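Local coordinates for protein hydrolase (Rhizobium meliloti, PDB 5HOE) that probably removes acetyl groups from carbohydrates, as an octameric carbohydrate acetylesterase with the SGNH-hydrolase (GDSL-like) fold, at residues A[96-110]-A[143-156]. Residues are numbered along the deposited sequence; the frame is centred on the assembly and turned at random.
Sequences LPLDLVIIMLGTNDT and YPAPKVLVVAPPPL. With PO4 (phosphate ion), chain E.
Strands 100-104 and 147-152 run parallel, their axes 4.7 Å apart at closest and 17° from perfect alignment. Five backbone hydrogen bonds join them, from Lys147 N to Asp99 O at one end to Val151 N to Ile103 O (2.9 Å) at the other. The Lys147 N bond is bent, its donor standing 44° out of the Asp99 carbonyl plane, whereas Ile103 N approaches Leu149 O almost straight on. Leu100, Ile102, Leu149 and Val151 share one sheet face, where helix 212-229 packs on Leu100 and Ile102. Beta-branched Ile102 and Val151 suit the extended backbone, while the longer leucines let Leu100 CD1 reach Leu149 CB. Ile102 holds CG2 anti to its backbone N, and this methyl meets Val151 CG2 at 3.6 Å. The other methyl, Val151 CG1, touches Met104 SD at 3.6 Å, brought there by an extended chain with CG anti to the backbone N (chi1 -173°). On the face packed against helix 118-133, Ile103 CD1 meets Val148 CG1. These are two adjacent inner strands of the five-stranded parallel sheet of the SGNH-hydrolase fold, connected through helix 118-133 as a beta-alpha-beta crossover. Before the strands, Pro97, which follows a cis peptide bond, lays CB almost on the Tyr143 ring normal, 3.5 Å from the centroid, a CH-pi contact well served by a rigid proline. Tyr143 OH bonds to Arg41 N of the second subunit. A water bridges Leu98 N and Pro144 O. Beyond the strands, Thr107 OG1 passes Pro153 CG at 3.4 Å and shares a water with Pro154 O. Asn108 ND2 donates to O1 of a phosphate probably from the crystallisation liquor; Ser25 N, Ala69 N and His209 NE2 also bind it, consistent with an active-site position, since Ser25, His209 and Asp206 have Ser-His-Asp triad geometry.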
ATOM      1  N   LEU A  96      22.925  -5.183  20.247  1.00 16.62           N
ATOM      2  CA  LEU A  96      23.774  -6.372  20.351  1.00 17.41           C
ATOM      3  C   LEU A  96      25.182  -5.927  20.738  1.00 18.17           C
ATOM      4  O   LEU A  96      25.613  -4.837  20.372  1.00 17.26           O
ATOM      5  CB  LEU A  96      23.786  -7.162  19.048  1.00 20.08           C
ATOM      6  CG  LEU A  96      22.512  -7.919  18.656  1.00 21.19           C
ATOM      7  CD1 LEU A  96      22.751  -8.739  17.399  1.00 23.13           C
ATOM      8  CD2 LEU A  96      22.004  -8.836  19.763  1.00 23.19           C
ATOM      9  N   PRO A  97      25.909  -6.757  21.500  1.00 18.90           N
ATOM     10  CA  PRO A  97      25.533  -8.080  22.006  1.00 19.50           C
ATOM     11  C   PRO A  97      24.581  -8.007  23.200  1.00 18.90           C
ATOM     12  O   PRO A  97      24.751  -7.134  24.063  1.00 20.51           O
ATOM     13  CB  PRO A  97      26.889  -8.658  22.434  1.00 19.28           C
ATOM     14  CG  PRO A  97      27.643  -7.478  22.903  1.00 20.12           C
ATOM     15  CD  PRO A  97      27.290  -6.410  21.886  1.00 19.19           C
ATOM     16  N   LEU A  98      23.589  -8.899  23.240  1.00 17.94           N
ATOM     17  CA  LEU A  98      22.605  -8.947  24.314  1.00 17.14           C
ATOM     18  C   LEU A  98      22.558 -10.353  24.880  1.00 18.33           C
ATOM     19  O   LEU A  98      22.494 -11.327  24.124  1.00 19.92           O
ATOM     20  CB  LEU A  98      21.204  -8.567  23.811  1.00 19.20           C
ATOM     21  CG  LEU A  98      20.961  -7.107  23.416  1.00 19.43           C
ATOM     22  CD1 LEU A  98      19.585  -7.004  22.814  1.00 17.95           C
ATOM     23  CD2 LEU A  98      21.094  -6.176  24.625  1.00 20.10           C
ATOM     24  N   ASP A  99      22.567 -10.454  26.209  1.00 17.70           N
ATOM     25  CA  ASP A  99      22.392 -11.733  26.883  1.00 17.66           C
ATOM     26  C   ASP A  99      20.930 -12.069  27.150  1.00 18.37           C
ATOM     27  O   ASP A  99      20.573 -13.250  27.169  1.00 18.47           O
ATOM     28  CB  ASP A  99      23.170 -11.740  28.207  1.00 20.14           C
ATOM     29  CG  ASP A  99      24.657 -11.563  28.004  1.00 25.25           C
ATOM     30  OD1 ASP A  99      25.101 -10.407  27.902  1.00 26.78           O
ATOM     31  OD2 ASP A  99      25.381 -12.576  27.955  1.00 27.44           O
ATOM     32  N   LEU A 100      20.075 -11.061  27.332  1.00 17.01           N
ATOM     33  CA  LEU A 100      18.695 -11.271  27.749  1.00 17.65           C
ATOM     34  C   LEU A 100      17.848 -10.086  27.293  1.00 16.59           C
ATOM     35  O   LEU A 100      18.277  -8.929  27.401  1.00 17.65           O
ATOM     36  CB  LEU A 100      18.615 -11.381  29.275  1.00 18.13           C
ATOM     37  CG  LEU A 100      17.205 -11.549  29.854  1.00 17.47           C
ATOM     38  CD1 LEU A 100      16.552 -12.870  29.411  1.00 18.53           C
ATOM     39  CD2 LEU A 100      17.242 -11.469  31.380  1.00 18.36           C
ATOM     40  N   VAL A 101      16.639 -10.380  26.814  1.00 14.09           N
ATOM     41  CA  VAL A 101      15.623  -9.378  26.534  1.00 13.30           C
ATOM     42  C   VAL A 101      14.457  -9.669  27.459  1.00 13.61           C
ATOM     43  O   VAL A 101      13.949 -10.794  27.476  1.00 15.81           O
ATOM     44  CB  VAL A 101      15.176  -9.411  25.066  1.00 14.17           C
ATOM     45  CG1 VAL A 101      14.123  -8.366  24.802  1.00 14.42           C
ATOM     46  CG2 VAL A 101      16.366  -9.184  24.146  1.00 14.49           C
ATOM     47  N   ILE A 102      14.081  -8.673  28.268  1.00 15.03           N
ATOM     48  CA  ILE A 102      12.914  -8.742  29.145  1.00 14.87           C
ATOM     49  C   ILE A 102      11.793  -7.968  28.468  1.00 14.76           C
ATOM     50  O   ILE A 102      11.976  -6.797  28.112  1.00 16.94           O
ATOM     51  CB  ILE A 102      13.216  -8.142  30.532  1.00 13.97           C
ATOM     52  CG1 ILE A 102      14.450  -8.818  31.142  1.00 15.64           C
ATOM     53  CG2 ILE A 102      12.005  -8.305  31.458  1.00 15.29           C
ATOM     54  CD1 ILE A 102      14.924  -8.219  32.446  1.00 16.96           C
ATOM     55  N   ILE A 103      10.639  -8.611  28.282  1.00 13.80           N
ATOM     56  CA  ILE A 103       9.504  -8.018  27.583  1.00 13.04           C
ATOM     57  C   ILE A 103       8.325  -7.975  28.535  1.00 13.89           C
ATOM     58  O   ILE A 103       7.808  -9.028  28.929  1.00 15.17           O
ATOM     59  CB  ILE A 103       9.112  -8.814  26.330  1.00 14.05           C
ATOM     60  CG1 ILE A 103      10.339  -9.108  25.457  1.00 16.12           C
ATOM     61  CG2 ILE A 103       8.081  -8.020  25.550  1.00 14.98           C
ATOM     62  CD1 ILE A 103      10.040  -9.956  24.223  1.00 18.45           C
ATOM     63  N   MET A 104       7.874  -6.767  28.886  1.00 14.23           N
ATOM     64  CA  MET A 104       6.670  -6.598  29.696  1.00 16.02           C
ATOM     65  C   MET A 104       5.710  -5.716  28.894  1.00 14.33           C
ATOM     66  O   MET A 104       5.829  -4.487  28.901  1.00 15.41           O
ATOM     67  CB  MET A 104       6.951  -6.016  31.086  1.00 17.93           C
ATOM     68  CG  MET A 104       5.672  -6.027  31.958  1.00 19.59           C
ATOM     69  SD  MET A 104       5.856  -5.696  33.735  1.00 23.27           S
ATOM     70  CE  MET A 104       6.678  -4.145  33.556  1.00 18.01           C
ATOM     71  N   LEU A 105       4.775  -6.350  28.185  1.00 13.47           N
ATOM     72  CA  LEU A 105       3.800  -5.653  27.350  1.00 13.14           C
ATOM     73  C   LEU A 105       2.506  -6.445  27.385  1.00 13.49           C
ATOM     74  O   LEU A 105       2.491  -7.627  27.744  1.00 14.59           O
ATOM     75  CB  LEU A 105       4.291  -5.578  25.897  1.00 14.44           C
ATOM     76  CG  LEU A 105       5.411  -4.603  25.589  1.00 13.67           C
ATOM     77  CD1 LEU A 105       5.985  -4.775  24.172  1.00 13.43           C
ATOM     78  CD2 LEU A 105       4.925  -3.194  25.834  1.00 12.67           C
ATOM     79  N   GLY A 106       1.430  -5.802  26.927  1.00 13.86           N
ATOM     80  CA  GLY A 106       0.144  -6.443  26.773  1.00 14.08           C
ATOM     81  C   GLY A 106      -0.994  -5.632  27.363  1.00 12.73           C
ATOM     82  O   GLY A 106      -2.146  -5.722  26.909  1.00 14.04           O
ATOM     83  N   THR A 107      -0.683  -4.829  28.380  1.00 14.03           N
ATOM     84  CA  THR A 107      -1.724  -4.020  29.002  1.00 13.98           C
ATOM     85  C   THR A 107      -2.424  -3.133  27.976  1.00 13.97           C
ATOM     86  O   THR A 107      -3.656  -3.020  27.975  1.00 14.32           O
ATOM     87  CB  THR A 107      -1.141  -3.171  30.121  1.00 14.64           C
ATOM     88  OG1 THR A 107      -0.518  -4.015  31.093  1.00 16.07           O
ATOM     89  CG2 THR A 107      -2.239  -2.332  30.781  1.00 18.21           C
ATOM     90  N   ASN A 108      -1.662  -2.525  27.061  1.00 12.43           N
ATOM     91  CA  ASN A 108      -2.305  -1.590  26.139  1.00 11.65           C
ATOM     92  C   ASN A 108      -3.110  -2.301  25.069  1.00 12.34           C
ATOM     93  O   ASN A 108      -4.072  -1.722  24.551  1.00 14.49           O
ATOM     94  CB  ASN A 108      -1.287  -0.613  25.571  1.00 12.48           C
ATOM     95  CG  ASN A 108      -0.773   0.302  26.631  1.00 13.00           C
ATOM     96  OD1 ASN A 108      -1.571   0.852  27.411  1.00 16.47           O
ATOM     97  ND2 ASN A 108       0.537   0.463  26.710  1.00 13.34           N
ATOM     98  N   ASP A 109      -2.785  -3.556  24.772  1.00 13.28           N
ATOM     99  CA  ASP A 109      -3.606  -4.313  23.845  1.00 12.23           C
ATOM    100  C   ASP A 109      -5.028  -4.547  24.368  1.00 12.66           C
ATOM    101  O   ASP A 109      -5.915  -4.906  23.571  1.00 14.04           O
ATOM    102  CB  ASP A 109      -2.997  -5.691  23.621  1.00 13.42           C
ATOM    103  CG  ASP A 109      -1.599  -5.676  23.002  1.00 14.33           C
ATOM    104  OD1 ASP A 109      -0.695  -4.912  23.438  1.00 15.00           O
ATOM    105  OD2 ASP A 109      -1.391  -6.533  22.119  1.00 17.68           O
ATOM    106  N   THR A 110      -5.259  -4.398  25.678  1.00 14.11           N
ATOM    107  CA  THR A 110      -6.582  -4.592  26.267  1.00 14.52           C
ATOM    108  C   THR A 110      -7.488  -3.374  26.130  1.00 14.71           C
ATOM    109  O   THR A 110      -8.643  -3.443  26.569  1.00 14.36           O
ATOM    110  CB  THR A 110      -6.498  -4.971  27.757  1.00 14.79           C
ATOM    111  OG1 THR A 110      -6.195  -3.817  28.568  1.00 14.77           O
ATOM    112  CG2 THR A 110      -5.476  -6.112  28.011  1.00 17.19           C
ATOM    113  N   TYR A 143      27.267 -12.394  16.908  1.00 27.02           N
ATOM    114  CA  TYR A 143      26.709 -12.559  18.239  1.00 26.08           C
ATOM    115  C   TYR A 143      25.482 -13.478  18.210  1.00 28.13           C
ATOM    116  O   TYR A 143      24.715 -13.475  17.243  1.00 29.95           O
ATOM    117  CB  TYR A 143      26.314 -11.195  18.790  1.00 24.39           C
ATOM    118  CG  TYR A 143      27.492 -10.303  19.141  1.00 24.79           C
ATOM    119  CD1 TYR A 143      28.524 -10.764  19.957  1.00 25.25           C
ATOM    120  CD2 TYR A 143      27.568  -9.003  18.654  1.00 23.90           C
ATOM    121  CE1 TYR A 143      29.587  -9.947  20.298  1.00 24.42           C
ATOM    122  CE2 TYR A 143      28.635  -8.178  18.979  1.00 23.48           C
ATOM    123  CZ  TYR A 143      29.644  -8.654  19.795  1.00 24.10           C
ATOM    124  OH  TYR A 143      30.691  -7.827  20.136  1.00 24.41           O
ATOM    125  N   PRO A 144      25.269 -14.263  19.264  1.00 26.63           N
ATOM    126  CA  PRO A 144      24.129 -15.186  19.299  1.00 27.20           C
ATOM    127  C   PRO A 144      22.832 -14.491  19.691  1.00 25.68           C
ATOM    128  O   PRO A 144      22.807 -13.359  20.173  1.00 24.87           O
ATOM    129  CB  PRO A 144      24.525 -16.180  20.396  1.00 27.57           C
ATOM    130  CG  PRO A 144      25.348 -15.366  21.327  1.00 26.82           C
ATOM    131  CD  PRO A 144      26.154 -14.451  20.426  1.00 25.87           C
ATOM    132  N   ALA A 145      21.741 -15.216  19.494  1.00 24.13           N
ATOM    133  CA  ALA A 145      20.457 -14.732  19.966  1.00 23.33           C
ATOM    134  C   ALA A 145      20.438 -14.651  21.496  1.00 21.35           C
ATOM    135  O   ALA A 145      20.960 -15.547  22.183  1.00 21.76           O
ATOM    136  CB  ALA A 145      19.322 -15.635  19.492  1.00 22.99           C
ATOM    137  N   PRO A 146      19.835 -13.601  22.053  1.00 20.58           N
ATOM    138  CA  PRO A 146      19.654 -13.508  23.505  1.00 20.08           C
ATOM    139  C   PRO A 146      18.638 -14.517  24.003  1.00 18.76           C
ATOM    140  O   PRO A 146      17.815 -15.034  23.247  1.00 18.21           O
ATOM    141  CB  PRO A 146      19.078 -12.093  23.695  1.00 20.26           C
ATOM    142  CG  PRO A 146      19.141 -11.420  22.391  1.00 22.23           C
ATOM    143  CD  PRO A 146      19.233 -12.457  21.351  1.00 20.90           C
ATOM    144  N   LYS A 147      18.676 -14.755  25.315  1.00 17.34           N
ATOM    145  CA  LYS A 147      17.555 -15.387  25.995  1.00 17.77           C
ATOM    146  C   LYS A 147      16.405 -14.383  26.135  1.00 16.27           C
ATOM    147  O   LYS A 147      16.569 -13.167  25.932  1.00 17.71           O
ATOM    148  CB  LYS A 147      17.994 -15.898  27.370  1.00 18.28           C
ATOM    149  CG  LYS A 147      19.014 -17.037  27.299  1.00 23.64           C
ATOM    150  CD  LYS A 147      19.486 -17.463  28.673  1.00 28.71           C
ATOM    151  CE  LYS A 147      20.238 -18.801  28.614  1.00 33.58           C
ATOM    152  NZ  LYS A 147      21.356 -18.757  27.636  1.00 38.24           N
ATOM    153  N   VAL A 148      15.226 -14.895  26.497  1.00 16.28           N
ATOM    154  CA  VAL A 148      14.010 -14.091  26.592  1.00 15.99           C
ATOM    155  C   VAL A 148      13.356 -14.343  27.946  1.00 16.18           C
ATOM    156  O   VAL A 148      13.174 -15.499  28.353  1.00 16.71           O
ATOM    157  CB  VAL A 148      13.004 -14.404  25.463  1.00 16.59           C
ATOM    158  CG1 VAL A 148      11.744 -13.552  25.613  1.00 20.32           C
ATOM    159  CG2 VAL A 148      13.633 -14.143  24.111  1.00 17.95           C
ATOM    160  N   LEU A 149      12.974 -13.264  28.632  1.00 15.35           N
ATOM    161  CA  LEU A 149      12.122 -13.357  29.812  1.00 14.91           C
ATOM    162  C   LEU A 149      10.814 -12.643  29.490  1.00 14.59           C
ATOM    163  O   LEU A 149      10.795 -11.418  29.335  1.00 15.24           O
ATOM    164  CB  LEU A 149      12.803 -12.753  31.031  1.00 15.20           C
ATOM    165  CG  LEU A 149      11.951 -12.679  32.301  1.00 16.75           C
ATOM    166  CD1 LEU A 149      11.486 -14.064  32.782  1.00 17.63           C
ATOM    167  CD2 LEU A 149      12.716 -11.946  33.395  1.00 16.66           C
ATOM    168  N   VAL A 150       9.732 -13.417  29.375  1.00 15.43           N
ATOM    169  CA  VAL A 150       8.388 -12.876  29.189  1.00 15.56           C
ATOM    170  C   VAL A 150       7.840 -12.501  30.561  1.00 14.97           C
ATOM    171  O   VAL A 150       7.836 -13.326  31.481  1.00 16.36           O
ATOM    172  CB  VAL A 150       7.480 -13.920  28.513  1.00 16.49           C
ATOM    173  CG1 VAL A 150       6.034 -13.440  28.457  1.00 16.04           C
ATOM    174  CG2 VAL A 150       7.996 -14.247  27.107  1.00 16.15           C
ATOM    175  N   VAL A 151       7.356 -11.273  30.710  1.00 15.64           N
ATOM    176  CA  VAL A 151       6.773 -10.805  31.966  1.00 15.69           C
ATOM    177  C   VAL A 151       5.317 -10.476  31.724  1.00 14.27           C
ATOM    178  O   VAL A 151       4.999  -9.575  30.934  1.00 16.80           O
ATOM    179  CB  VAL A 151       7.516  -9.579  32.524  1.00 17.11           C
ATOM    180  CG1 VAL A 151       6.915  -9.105  33.852  1.00 18.37           C
ATOM    181  CG2 VAL A 151       8.990  -9.916  32.701  1.00 15.86           C
ATOM    182  N   ALA A 152       4.432 -11.180  32.416  1.00 14.66           N
ATOM    183  CA  ALA A 152       3.036 -10.792  32.374  1.00 15.83           C
ATOM    184  C   ALA A 152       2.842  -9.587  33.287  1.00 15.93           C
ATOM    185  O   ALA A 152       3.270  -9.620  34.453  1.00 16.69           O
ATOM    186  CB  ALA A 152       2.122 -11.936  32.826  1.00 16.01           C
ATOM    187  N   PRO A 153       2.246  -8.503  32.800  1.00 15.68           N
ATOM    188  CA  PRO A 153       2.027  -7.333  33.651  1.00 17.38           C
ATOM    189  C   PRO A 153       0.984  -7.631  34.714  1.00 17.97           C
ATOM    190  O   PRO A 153       0.189  -8.574  34.573  1.00 17.99           O
ATOM    191  CB  PRO A 153       1.525  -6.275  32.655  1.00 17.07           C
ATOM    192  CG  PRO A 153       0.837  -7.095  31.596  1.00 17.18           C
ATOM    193  CD  PRO A 153       1.669  -8.335  31.455  1.00 16.22           C
ATOM    194  N   PRO A 154       0.955  -6.862  35.804  1.00 19.76           N
ATOM    195  CA  PRO A 154      -0.090  -7.073  36.806  1.00 19.88           C
ATOM    196  C   PRO A 154      -1.438  -6.686  36.242  1.00 19.20           C
ATOM    197  O   PRO A 154      -1.534  -5.810  35.360  1.00 20.10           O
ATOM    198  CB  PRO A 154       0.331  -6.140  37.957  1.00 21.59           C
ATOM    199  CG  PRO A 154       1.073  -5.041  37.302  1.00 22.89           C
ATOM    200  CD  PRO A 154       1.777  -5.672  36.093  1.00 21.54           C
ATOM    201  N   PRO A 155      -2.522  -7.307  36.706  1.00 19.45           N
ATOM    202  CA  PRO A 155      -3.850  -6.946  36.210  1.00 18.34           C
ATOM    203  C   PRO A 155      -4.189  -5.487  36.478  1.00 17.38           C
ATOM    204  O   PRO A 155      -3.720  -4.884  37.445  1.00 19.08           O
ATOM    205  CB  PRO A 155      -4.794  -7.867  37.007  1.00 20.83           C
ATOM    206  CG  PRO A 155      -3.971  -8.993  37.470  1.00 23.20           C
ATOM    207  CD  PRO A 155      -2.576  -8.436  37.657  1.00 22.61           C
ATOM    208  N   LEU A 156      -5.057  -4.942  35.627  1.00 15.76           N
ATOM    209  CA  LEU A 156      -5.588  -3.600  35.820  1.00 15.21           C
ATOM    210  C   LEU A 156      -6.421  -3.522  37.105  1.00 16.46           C
ATOM    211  O   LEU A 156      -6.857  -4.536  37.666  1.00 18.07           O
ATOM    212  CB  LEU A 156      -6.462  -3.221  34.629  1.00 15.66           C
ATOM    213  CG  LEU A 156      -5.738  -3.061  33.296  1.00 15.75           C
ATOM    214  CD1 LEU A 156      -6.721  -2.987  32.156  1.00 16.85           C
ATOM    215  CD2 LEU A 156      -4.885  -1.800  33.301  1.00 15.96           C
TER
HETATM  216  P   PO4 E 301       0.241   3.079  29.307  1.00 30.84           P
HETATM  217  O1  PO4 E 301       1.397   2.403  28.626  1.00 20.59           O
HETATM  218  O2  PO4 E 301      -0.460   2.088  30.198  1.00 63.45           O
HETATM  219  O3  PO4 E 301       0.533   4.362  30.043  1.00 23.18           O
HETATM  220  O4  PO4 E 301      -0.714   3.635  28.301  1.00 26.60           O
HETATM  221  O   HOH W   1      24.236 -11.421  21.761  1.00 25.94           O
HETATM  222  O   HOH W   2      -2.301  -5.605  32.469  1.00 25.23           O